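Local coordinates for putative DsbA oxidoreductase SCO1869 (PDB 3GL5), which is of unproven function but, as a DsbA-like member of the thioredoxin clan, probably acts as a thiol-disulfide oxidoreductase, at residues R49-M60 with R95-L103; L109-L119 with L144-V155. All blocks are in the same frame, centred on the assembly; numbering follows the deposited sequence. Where two conformers were deposited one is given.

Contact 1: R49-M60 with R95-L103; sequences RAKDDVQPVLTM and RDHGSTFDL. With ACT (acetate ion), chain C.
Q55 and H97 pair as antiparallel neighbours, and they illustrate how two residues a strand can be enough to join distant loops. Q55 N donates to H97 O at 3.0 Å, whereas the return bond from H97 N to Q55 O is weak. Beyond the non-hydrogen-bonded pair P56 and D96, V57 N reaches R95 O at 2.8 Å. A water bonded to R95 O accepts from L58 N.

H97 repays being followed outward. Its CB lies 3.9 Å from V57 CG2. CG is swung away from the backbone N (chi1 168°); in one of its two conformers, SE of selenomethionine M60 sits over one face of the H97 ring, 3.8 Å from its centroid. ND1 gives a hydrogen bond of 2.6 Å to O of an acetate ion, probably from the crystallisation liquor. CD2, on the other edge, lies over the centre of one face of the R49 guanidinium, 3.9 Å from R49 CZ, the two planes almost perpendicular. CE1 lies beneath M60 SE, and NE2 near both that atom and R49 NH1. D53 OD2 faces the opposite side of that guanidinium, and R49 NE donates to D53 O, so the group is held from several directions. R95 NH2 grips the acetate's other oxygen, OXT, at 2.6 Å and pairs with E76, while V57 CG2 lies over its guanidinium face.

The arrangement is a minimal two-stranded antiparallel sheet, with P56 at the N-cap position of helix 57-64, within the DsbA-like domain; H97 lies near, without touching, the C13-C16 disulfide, a CxxC pair at a helix start consistent with a thioredoxin-type redox site.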
loop_
_atom_site.group_PDB
_atom_site.type_symbol
_atom_site.label_atom_id
_atom_site.label_comp_id
_atom_site.label_asym_id
_atom_site.label_seq_id
_atom_site.Cartn_x
_atom_site.Cartn_y
_atom_site.Cartn_z
ATOM N N ARG A 49 6.603 2.896 26.712
ATOM C CA ARG A 49 5.757 2.487 27.810
ATOM C C ARG A 49 5.724 0.959 27.952
ATOM O O ARG A 49 5.794 0.248 26.966
ATOM C CB ARG A 49 4.356 3.034 27.603
ATOM C CG ARG A 49 3.469 2.742 28.753
ATOM C CD ARG A 49 2.121 3.344 28.560
ATOM N NE ARG A 49 1.496 3.551 29.855
ATOM C CZ ARG A 49 1.611 4.657 30.585
ATOM N NH1 ARG A 49 2.334 5.688 30.153
ATOM N NH2 ARG A 49 0.983 4.712 31.759
ATOM N N ALA A 50 5.652 0.457 29.184
ATOM C CA ALA A 50 5.614 -0.991 29.436
ATOM C C ALA A 50 4.218 -1.569 29.253
ATOM O O ALA A 50 3.215 -0.942 29.599
ATOM C CB ALA A 50 6.146 -1.314 30.818
ATOM N N LYS A 51 4.144 -2.780 28.724
ATOM C CA LYS A 51 2.834 -3.356 28.477
ATOM C C LYS A 51 1.972 -3.393 29.744
ATOM O O LYS A 51 0.781 -3.138 29.683
ATOM C CB LYS A 51 2.936 -4.729 27.816
ATOM C CG LYS A 51 1.569 -5.220 27.291
ATOM C CD LYS A 51 1.715 -6.309 26.205
ATOM C CE LYS A 51 1.704 -7.701 26.772
ATOM N NZ LYS A 51 0.357 -8.001 27.335
ATOM N N ASP A 52 2.562 -3.668 30.899
ATOM C CA ASP A 52 1.756 -3.766 32.108
ATOM C C ASP A 52 1.547 -2.426 32.795
ATOM O O ASP A 52 1.055 -2.372 33.907
ATOM C CB ASP A 52 2.348 -4.779 33.099
ATOM C CG ASP A 52 3.592 -4.250 33.803
ATOM O OD1 ASP A 52 4.324 -3.413 33.216
ATOM O OD2 ASP A 52 3.833 -4.681 34.953
ATOM N N ASP A 53 1.925 -1.342 32.146
ATOM C CA ASP A 53 1.702 -0.026 32.726
ATOM C C ASP A 53 0.413 0.623 32.178
ATOM O O ASP A 53 0.446 1.372 31.196
ATOM C CB ASP A 53 2.939 0.847 32.478
ATOM C CG ASP A 53 2.917 2.135 33.263
ATOM O OD1 ASP A 53 2.251 2.184 34.323
ATOM O OD2 ASP A 53 3.584 3.101 32.821
ATOM N N VAL A 54 -0.723 0.299 32.795
ATOM C CA VAL A 54 -2.035 0.875 32.444
ATOM C C VAL A 54 -2.467 1.818 33.558
ATOM O O VAL A 54 -2.413 1.481 34.729
ATOM C CB VAL A 54 -3.149 -0.213 32.246
ATOM C CG1 VAL A 54 -4.401 0.382 31.524
ATOM C CG2 VAL A 54 -2.612 -1.418 31.489
ATOM N N GLN A 55 -2.909 3.003 33.178
ATOM C CA GLN A 55 -3.195 4.078 34.123
ATOM C C GLN A 55 -4.565 4.661 33.773
ATOM O O GLN A 55 -4.929 4.677 32.599
ATOM C CB GLN A 55 -2.151 5.163 33.900
ATOM C CG GLN A 55 -1.523 5.696 35.164
ATOM C CD GLN A 55 -0.613 6.863 34.875
ATOM O OE1 GLN A 55 -0.487 7.314 33.729
ATOM N NE2 GLN A 55 0.050 7.355 35.915
ATOM N N PRO A 56 -5.313 5.185 34.766
ATOM C CA PRO A 56 -6.521 5.938 34.365
ATOM C C PRO A 56 -6.137 7.226 33.654
ATOM O O PRO A 56 -5.191 7.898 34.071
ATOM C CB PRO A 56 -7.234 6.239 35.684
ATOM C CG PRO A 56 -6.550 5.351 36.726
ATOM C CD PRO A 56 -5.161 5.070 36.227
ATOM N N VAL A 57 -6.840 7.556 32.571
ATOM C CA VAL A 57 -6.539 8.764 31.795
ATOM C C VAL A 57 -6.524 10.011 32.694
ATOM O O VAL A 57 -5.652 10.876 32.587
ATOM C CB VAL A 57 -7.545 8.970 30.599
ATOM C CG1 VAL A 57 -7.428 10.383 30.024
ATOM C CG2 VAL A 57 -7.304 7.959 29.516
ATOM N N LEU A 58 -7.487 10.083 33.601
ATOM C CA LEU A 58 -7.716 11.313 34.336
ATOM C C LEU A 58 -6.575 11.544 35.374
ATOM O O LEU A 58 -6.124 12.679 35.576
ATOM C CB LEU A 58 -9.069 11.200 35.005
ATOM C CG LEU A 58 -9.919 12.439 35.154
ATOM C CD1 LEU A 58 -11.123 12.300 34.214
ATOM C CD2 LEU A 58 -10.306 12.472 36.637
ATOM N N THR A 59 -6.101 10.438 35.964
ATOM C CA THR A 59 -4.895 10.378 36.797
ATOM C C THR A 59 -3.669 10.850 36.033
ATOM O O THR A 59 -2.868 11.632 36.556
ATOM C CB THR A 59 -4.633 8.920 37.292
ATOM O OG1 THR A 59 -5.806 8.427 37.931
ATOM C CG2 THR A 59 -3.465 8.847 38.269
HETATM N N MSE A 60 -3.519 10.353 34.804
HETATM C CA MSE A 60 -2.411 10.736 33.923
HETATM C C MSE A 60 -2.387 12.239 33.665
HETATM O O MSE A 60 -1.331 12.864 33.719
HETATM C CB MSE A 60 -2.485 9.983 32.587
HETATM C CG MSE A 60 -1.712 10.658 31.446
HETATM SE SE MSE A 60 -2.244 9.971 29.692
HETATM C CE MSE A 60 -3.269 11.484 29.053
ATOM N N ARG A 95 -11.840 6.245 31.576
ATOM C CA ARG A 95 -10.985 5.704 30.511
ATOM C C ARG A 95 -9.593 5.413 31.058
ATOM O O ARG A 95 -9.160 6.002 32.062
ATOM C CB ARG A 95 -10.890 6.672 29.348
ATOM C CG ARG A 95 -12.230 6.877 28.529
ATOM C CD ARG A 95 -11.967 7.334 27.071
ATOM N NE ARG A 95 -11.103 8.516 27.008
ATOM C CZ ARG A 95 -9.780 8.475 26.843
ATOM N NH1 ARG A 95 -9.143 7.303 26.725
ATOM N NH2 ARG A 95 -9.089 9.622 26.810
ATOM N N ASP A 96 -8.932 4.449 30.431
ATOM C CA ASP A 96 -7.584 4.088 30.808
ATOM C C ASP A 96 -6.669 4.314 29.616
ATOM O O ASP A 96 -7.113 4.691 28.511
ATOM C CB ASP A 96 -7.510 2.658 31.357
ATOM C CG ASP A 96 -7.816 1.579 30.296
ATOM O OD1 ASP A 96 -8.390 1.868 29.224
ATOM O OD2 ASP A 96 -7.485 0.402 30.557
ATOM N N HIS A 97 -5.381 4.106 29.844
ATOM C CA HIS A 97 -4.382 4.453 28.884
ATOM C C HIS A 97 -3.177 3.540 29.093
ATOM O O HIS A 97 -2.762 3.328 30.224
ATOM C CB HIS A 97 -4.004 5.914 29.118
ATOM C CG HIS A 97 -2.785 6.346 28.383
ATOM N ND1 HIS A 97 -2.832 7.211 27.306
ATOM C CD2 HIS A 97 -1.477 6.057 28.576
ATOM C CE1 HIS A 97 -1.602 7.423 26.860
ATOM N NE2 HIS A 97 -0.765 6.722 27.605
ATOM N N GLY A 98 -2.596 3.036 27.997
ATOM C CA GLY A 98 -1.448 2.117 28.074
ATOM C C GLY A 98 -0.637 2.028 26.789
ATOM O O GLY A 98 -0.753 2.869 25.876
ATOM N N SER A 99 0.222 1.020 26.741
ATOM C CA SER A 99 1.070 0.767 25.593
ATOM C C SER A 99 0.234 0.262 24.391
ATOM O O SER A 99 -0.713 -0.517 24.580
ATOM C CB SER A 99 2.127 -0.270 25.999
ATOM O OG SER A 99 2.608 -0.957 24.843
ATOM N N THR A 100 0.568 0.687 23.165
ATOM C CA THR A 100 -0.208 0.254 21.953
ATOM C C THR A 100 0.631 -0.564 20.955
ATOM O O THR A 100 0.205 -0.836 19.837
ATOM C CB THR A 100 -0.799 1.452 21.195
ATOM O OG1 THR A 100 0.261 2.379 20.873
ATOM C CG2 THR A 100 -1.839 2.144 22.050
ATOM N N PHE A 101 1.829 -0.947 21.368
ATOM C CA PHE A 101 2.755 -1.551 20.467
ATOM C C PHE A 101 2.148 -2.774 19.782
ATOM O O PHE A 101 2.192 -2.892 18.559
ATOM C CB PHE A 101 4.076 -1.929 21.169
ATOM C CG PHE A 101 5.081 -2.565 20.233
ATOM C CD1 PHE A 101 5.552 -1.871 19.110
ATOM C CD2 PHE A 101 5.549 -3.857 20.453
ATOM C CE1 PHE A 101 6.474 -2.461 18.234
ATOM C CE2 PHE A 101 6.519 -4.435 19.572
ATOM C CZ PHE A 101 6.951 -3.733 18.467
ATOM N N ASP A 102 1.617 -3.683 20.594
ATOM C CA ASP A 102 0.983 -4.913 20.123
ATOM C C ASP A 102 -0.288 -4.664 19.302
ATOM O O ASP A 102 -0.562 -5.382 18.309
ATOM C CB ASP A 102 0.705 -5.840 21.310
ATOM C CG ASP A 102 1.999 -6.435 21.872
ATOM O OD1 ASP A 102 2.957 -6.550 21.080
ATOM O OD2 ASP A 102 2.083 -6.759 23.079
ATOM N N LEU A 103 -1.044 -3.640 19.689
ATOM C CA LEU A 103 -2.185 -3.252 18.884
ATOM C C LEU A 103 -1.712 -2.888 17.481
ATOM O O LEU A 103 -2.292 -3.297 16.491
ATOM C CB LEU A 103 -2.911 -2.069 19.545
ATOM C CG LEU A 103 -3.905 -2.373 20.673
ATOM C CD1 LEU A 103 -3.194 -2.895 21.910
ATOM C CD2 LEU A 103 -4.643 -1.115 21.023
HETATM C C ACT C . -5.404 9.003 25.966
HETATM O O ACT C . -5.072 7.806 26.045
HETATM O OXT ACT C . -6.588 9.201 26.256
HETATM C CH3 ACT C . -4.435 10.090 25.564
HETATM O O HOH W 1 -9.892 8.307 33.534
#

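Contact 2: L109-L119 with L144-V155; sequences LAKERGRHEAL and LAVGAGLDAEEV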
loop_
_atom_site.group_PDB
_atom_site.type_symbol
_atom_site.label_atom_id
_atom_site.label_comp_id
_atom_site.label_asym_id
_atom_site.label_seq_id
_atom_site.Cartn_x
_atom_site.Cartn_y
_atom_site.Cartn_z
ATOM N N LEU A 109 -0.954 -6.996 10.803
ATOM C CA LEU A 109 -1.693 -8.230 10.429
ATOM C C LEU A 109 -2.966 -7.934 9.620
ATOM O O LEU A 109 -3.113 -8.384 8.465
ATOM C CB LEU A 109 -2.017 -9.085 11.656
ATOM C CG LEU A 109 -2.924 -10.311 11.427
ATOM C CD1 LEU A 109 -2.420 -11.214 10.265
ATOM C CD2 LEU A 109 -3.019 -11.115 12.701
ATOM N N ALA A 110 -3.863 -7.136 10.201
ATOM C CA ALA A 110 -5.042 -6.630 9.478
ATOM C C ALA A 110 -4.745 -5.965 8.122
ATOM O O ALA A 110 -5.468 -6.183 7.159
ATOM C CB ALA A 110 -5.862 -5.650 10.381
ATOM N N LYS A 111 -3.707 -5.133 8.036
ATOM C CA LYS A 111 -3.470 -4.363 6.797
ATOM C C LYS A 111 -3.167 -5.361 5.676
ATOM O O LYS A 111 -3.530 -5.164 4.478
ATOM C CB LYS A 111 -2.305 -3.388 7.002
ATOM C CG LYS A 111 -1.815 -2.659 5.740
ATOM C CD LYS A 111 -0.366 -2.187 5.901
ATOM C CE LYS A 111 -0.215 -0.768 5.360
ATOM N NZ LYS A 111 1.176 -0.439 4.912
ATOM N N GLU A 112 -2.542 -6.452 6.114
ATOM C CA GLU A 112 -2.171 -7.572 5.281
ATOM C C GLU A 112 -3.194 -8.719 5.363
ATOM O O GLU A 112 -2.881 -9.879 5.072
ATOM C CB GLU A 112 -0.786 -8.056 5.673
ATOM C CG GLU A 112 -0.039 -8.616 4.559
ATOM C CD GLU A 112 0.837 -9.740 5.017
ATOM O OE1 GLU A 112 1.785 -9.444 5.767
ATOM O OE2 GLU A 112 0.554 -10.907 4.625
ATOM N N ARG A 113 -4.416 -8.396 5.756
ATOM C CA ARG A 113 -5.547 -9.268 5.492
ATOM C C ARG A 113 -6.658 -8.407 4.912
ATOM O O ARG A 113 -7.818 -8.788 4.988
ATOM C CB ARG A 113 -6.056 -9.963 6.750
ATOM C CG ARG A 113 -5.160 -11.006 7.324
ATOM C CD ARG A 113 -5.032 -12.265 6.416
ATOM N NE ARG A 113 -3.999 -13.107 6.973
ATOM C CZ ARG A 113 -2.719 -13.064 6.617
ATOM N NH1 ARG A 113 -2.297 -12.252 5.651
ATOM N NH2 ARG A 113 -1.852 -13.854 7.230
ATOM N N GLY A 114 -6.302 -7.245 4.354
ATOM C CA GLY A 114 -7.260 -6.278 3.809
ATOM C C GLY A 114 -8.321 -5.774 4.788
ATOM O O GLY A 114 -9.368 -5.245 4.362
ATOM N N ARG A 115 -8.074 -5.939 6.088
ATOM C CA ARG A 115 -9.062 -5.587 7.116
ATOM C C ARG A 115 -8.584 -4.423 7.976
ATOM O O ARG A 115 -9.023 -4.274 9.111
ATOM C CB ARG A 115 -9.412 -6.809 7.991
ATOM C CG ARG A 115 -9.892 -8.070 7.201
ATOM C CD ARG A 115 -11.405 -8.422 7.302
ATOM N NE ARG A 115 -11.594 -9.894 7.328
ATOM C CZ ARG A 115 -12.676 -10.590 6.928
ATOM N NH1 ARG A 115 -13.761 -9.992 6.436
ATOM N NH2 ARG A 115 -12.669 -11.920 7.016
ATOM N N HIS A 116 -7.693 -3.594 7.437
ATOM C CA HIS A 116 -7.041 -2.577 8.245
ATOM C C HIS A 116 -8.070 -1.628 8.931
ATOM O O HIS A 116 -8.041 -1.472 10.162
ATOM C CB HIS A 116 -6.001 -1.796 7.443
ATOM C CG HIS A 116 -5.015 -1.048 8.297
ATOM N ND1 HIS A 116 -3.800 -0.602 7.816
ATOM C CD2 HIS A 116 -5.080 -0.638 9.591
ATOM C CE1 HIS A 116 -3.142 0.011 8.788
ATOM N NE2 HIS A 116 -3.905 0.023 9.869
ATOM N N GLU A 117 -9.000 -1.078 8.149
ATOM C CA GLU A 117 -9.932 -0.106 8.684
ATOM C C GLU A 117 -10.927 -0.694 9.696
ATOM O O GLU A 117 -11.242 -0.046 10.712
ATOM C CB GLU A 117 -10.613 0.708 7.584
ATOM C CG GLU A 117 -11.059 2.044 8.160
ATOM C CD GLU A 117 -11.304 3.109 7.120
ATOM O OE1 GLU A 117 -10.701 3.033 6.013
ATOM O OE2 GLU A 117 -12.094 4.035 7.427
ATOM N N ALA A 118 -11.343 -1.946 9.453
ATOM C CA ALA A 118 -12.178 -2.694 10.399
ATOM C C ALA A 118 -11.493 -2.918 11.741
ATOM O O ALA A 118 -12.114 -2.773 12.792
ATOM C CB ALA A 118 -12.677 -4.036 9.793
ATOM N N LEU A 119 -10.217 -3.259 11.758
ATOM C CA LEU A 119 -9.569 -3.483 13.056
ATOM C C LEU A 119 -9.224 -2.135 13.736
ATOM O O LEU A 119 -9.287 -2.002 14.979
ATOM C CB LEU A 119 -8.319 -4.365 12.933
ATOM C CG LEU A 119 -7.626 -4.779 14.236
ATOM C CD1 LEU A 119 -8.584 -5.541 15.159
ATOM C CD2 LEU A 119 -6.300 -5.552 13.967
ATOM N N LEU A 144 -11.616 -8.601 19.984
ATOM C CA LEU A 144 -11.756 -7.466 19.070
ATOM C C LEU A 144 -11.311 -7.796 17.639
ATOM O O LEU A 144 -11.915 -7.348 16.670
ATOM C CB LEU A 144 -10.962 -6.251 19.582
ATOM C CG LEU A 144 -11.507 -5.642 20.871
ATOM C CD1 LEU A 144 -10.537 -4.616 21.435
ATOM C CD2 LEU A 144 -12.908 -5.024 20.638
ATOM N N ALA A 145 -10.246 -8.567 17.516
ATOM C CA ALA A 145 -9.707 -8.889 16.214
ATOM C C ALA A 145 -10.626 -9.876 15.467
ATOM O O ALA A 145 -10.967 -9.666 14.288
ATOM C CB ALA A 145 -8.284 -9.428 16.371
ATOM N N VAL A 146 -11.085 -10.910 16.166
ATOM C CA VAL A 146 -11.992 -11.868 15.554
ATOM C C VAL A 146 -13.237 -11.124 15.065
ATOM O O VAL A 146 -13.719 -11.367 13.952
ATOM C CB VAL A 146 -12.367 -12.972 16.527
ATOM C CG1 VAL A 146 -13.667 -13.645 16.095
ATOM C CG2 VAL A 146 -11.248 -13.996 16.607
ATOM N N GLY A 147 -13.722 -10.181 15.877
ATOM C CA GLY A 147 -14.940 -9.458 15.537
ATOM C C GLY A 147 -14.785 -8.660 14.256
ATOM O O GLY A 147 -15.756 -8.458 13.512
ATOM N N ALA A 148 -13.548 -8.242 13.988
ATOM C CA ALA A 148 -13.189 -7.474 12.793
ATOM C C ALA A 148 -12.946 -8.318 11.514
ATOM O O ALA A 148 -12.577 -7.774 10.464
ATOM C CB ALA A 148 -11.949 -6.572 13.108
ATOM N N GLY A 149 -13.178 -9.630 11.588
ATOM C CA GLY A 149 -12.943 -10.503 10.455
ATOM C C GLY A 149 -11.659 -11.323 10.474
ATOM O O GLY A 149 -11.488 -12.220 9.644
ATOM N N LEU A 150 -10.752 -11.038 11.406
ATOM C CA LEU A 150 -9.468 -11.745 11.420
ATOM C C LEU A 150 -9.585 -13.151 12.019
ATOM O O LEU A 150 -10.530 -13.430 12.744
ATOM C CB LEU A 150 -8.407 -10.928 12.145
ATOM C CG LEU A 150 -7.751 -9.822 11.341
ATOM C CD1 LEU A 150 -8.668 -8.627 11.165
ATOM C CD2 LEU A 150 -6.547 -9.372 12.111
ATOM N N ASP A 151 -8.631 -14.024 11.702
ATOM C CA ASP A 151 -8.562 -15.393 12.272
ATOM C C ASP A 151 -7.850 -15.414 13.633
ATOM O O ASP A 151 -6.871 -14.718 13.812
ATOM C CB ASP A 151 -7.855 -16.364 11.298
ATOM C CG ASP A 151 -7.490 -17.709 11.954
ATOM O OD1 ASP A 151 -8.299 -18.652 11.889
ATOM O OD2 ASP A 151 -6.414 -17.826 12.577
ATOM N N ALA A 152 -8.310 -16.259 14.553
ATOM C CA ALA A 152 -7.932 -16.213 15.974
ATOM C C ALA A 152 -6.623 -16.896 16.373
ATOM O O ALA A 152 -5.836 -16.314 17.157
ATOM C CB ALA A 152 -9.054 -16.768 16.810
ATOM N N GLU A 153 -6.406 -18.116 15.868
ATOM C CA GLU A 153 -5.178 -18.875 16.138
ATOM C C GLU A 153 -4.001 -18.026 15.672
ATOM O O GLU A 153 -2.922 -18.022 16.279
ATOM C CB GLU A 153 -5.181 -20.220 15.383
ATOM C CG GLU A 153 -6.552 -20.891 15.234
ATOM C CD GLU A 153 -6.593 -21.942 14.114
ATOM O OE1 GLU A 153 -5.557 -22.589 13.832
ATOM O OE2 GLU A 153 -7.667 -22.125 13.510
ATOM N N GLU A 154 -4.260 -17.304 14.586
ATOM C CA GLU A 154 -3.327 -16.467 13.874
ATOM C C GLU A 154 -3.050 -15.163 14.607
ATOM O O GLU A 154 -1.890 -14.743 14.754
ATOM C CB GLU A 154 -4.041 -16.177 12.569
ATOM C CG GLU A 154 -3.558 -15.098 11.679
ATOM C CD GLU A 154 -3.818 -15.494 10.245
ATOM O OE1 GLU A 154 -3.558 -16.667 9.914
ATOM O OE2 GLU A 154 -4.298 -14.662 9.451
ATOM N N VAL A 155 -4.118 -14.522 15.077
ATOM C CA VAL A 155 -3.997 -13.264 15.776
ATOM C C VAL A 155 -3.183 -13.522 17.022
ATOM O O VAL A 155 -2.330 -12.738 17.389
ATOM C CB VAL A 155 -5.400 -12.697 16.073
ATOM C CG1 VAL A 155 -5.408 -11.816 17.309
ATOM C CG2 VAL A 155 -5.894 -11.940 14.853
#
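The salt bridge between R113 and E154 shows how one carboxylate oxygen can serve two nitrogens of an arginine. R113 NE donates to E154 OE2 at 2.9 Å, meeting it on the syn side, and NH2 adds a weak bond to the same oxygen. The oxygen lies near the guanidinium plane, although the two flat groups are turned 79° apart. A bend at chi2 (-68°) folds the R113 chain so that L109 CD1 rests over one guanidinium face. A leucine in place of this arginine would probably leave E154 without its charge partner and its carboxylate freer to turn.

R115 NH2 makes a weak hydrogen bond to G149 O, 2.9 Å. The positive phi of G149 in its Schellman motif suits glycine and lets the R115 guanidinium lie against its CA.

Behind these arginines the packing is aliphatic. L150 sends CD1 to R115 CB at 3.7 Å and CD2 to L109 CG at 3.8 Å, so its two methyls lie against R115 and L109 of the facing segment. L109 CD2 meets V155 CG2, while L119 CD1 lies against A145 CA, 3.7 Å away, and A148 CB.

The contact thus sets the turn from helix 101-111 to helix 116-128 against the turn from helix 138-147 to helix 152-160; L106 of helix 101-111 backs both L119 and V155, and R113 packs on R113 of the second subunit.

In the fold
Contacts 1 and 2 illustrate how one helix can serve two separate packing sites: helix 101-111 begins in contact 1 and ends in contact 2. Their centres are 22 Å apart and their nearest atoms about 5 Å, without touching. They come in series, 49-60 with 95-103 closing before 109-119 with 144-155 opens. Both belong to the DsbA-like thioredoxin domain, and neither uses a strand of the four-stranded mixed sheet. Contact 1 is a surface contact that pairs strands 55-56 and 96-97, each leading into a helix; contact 2 is partly buried and joins two helical turns. Between them they fix the surroundings of the start and the end of helix 101-111.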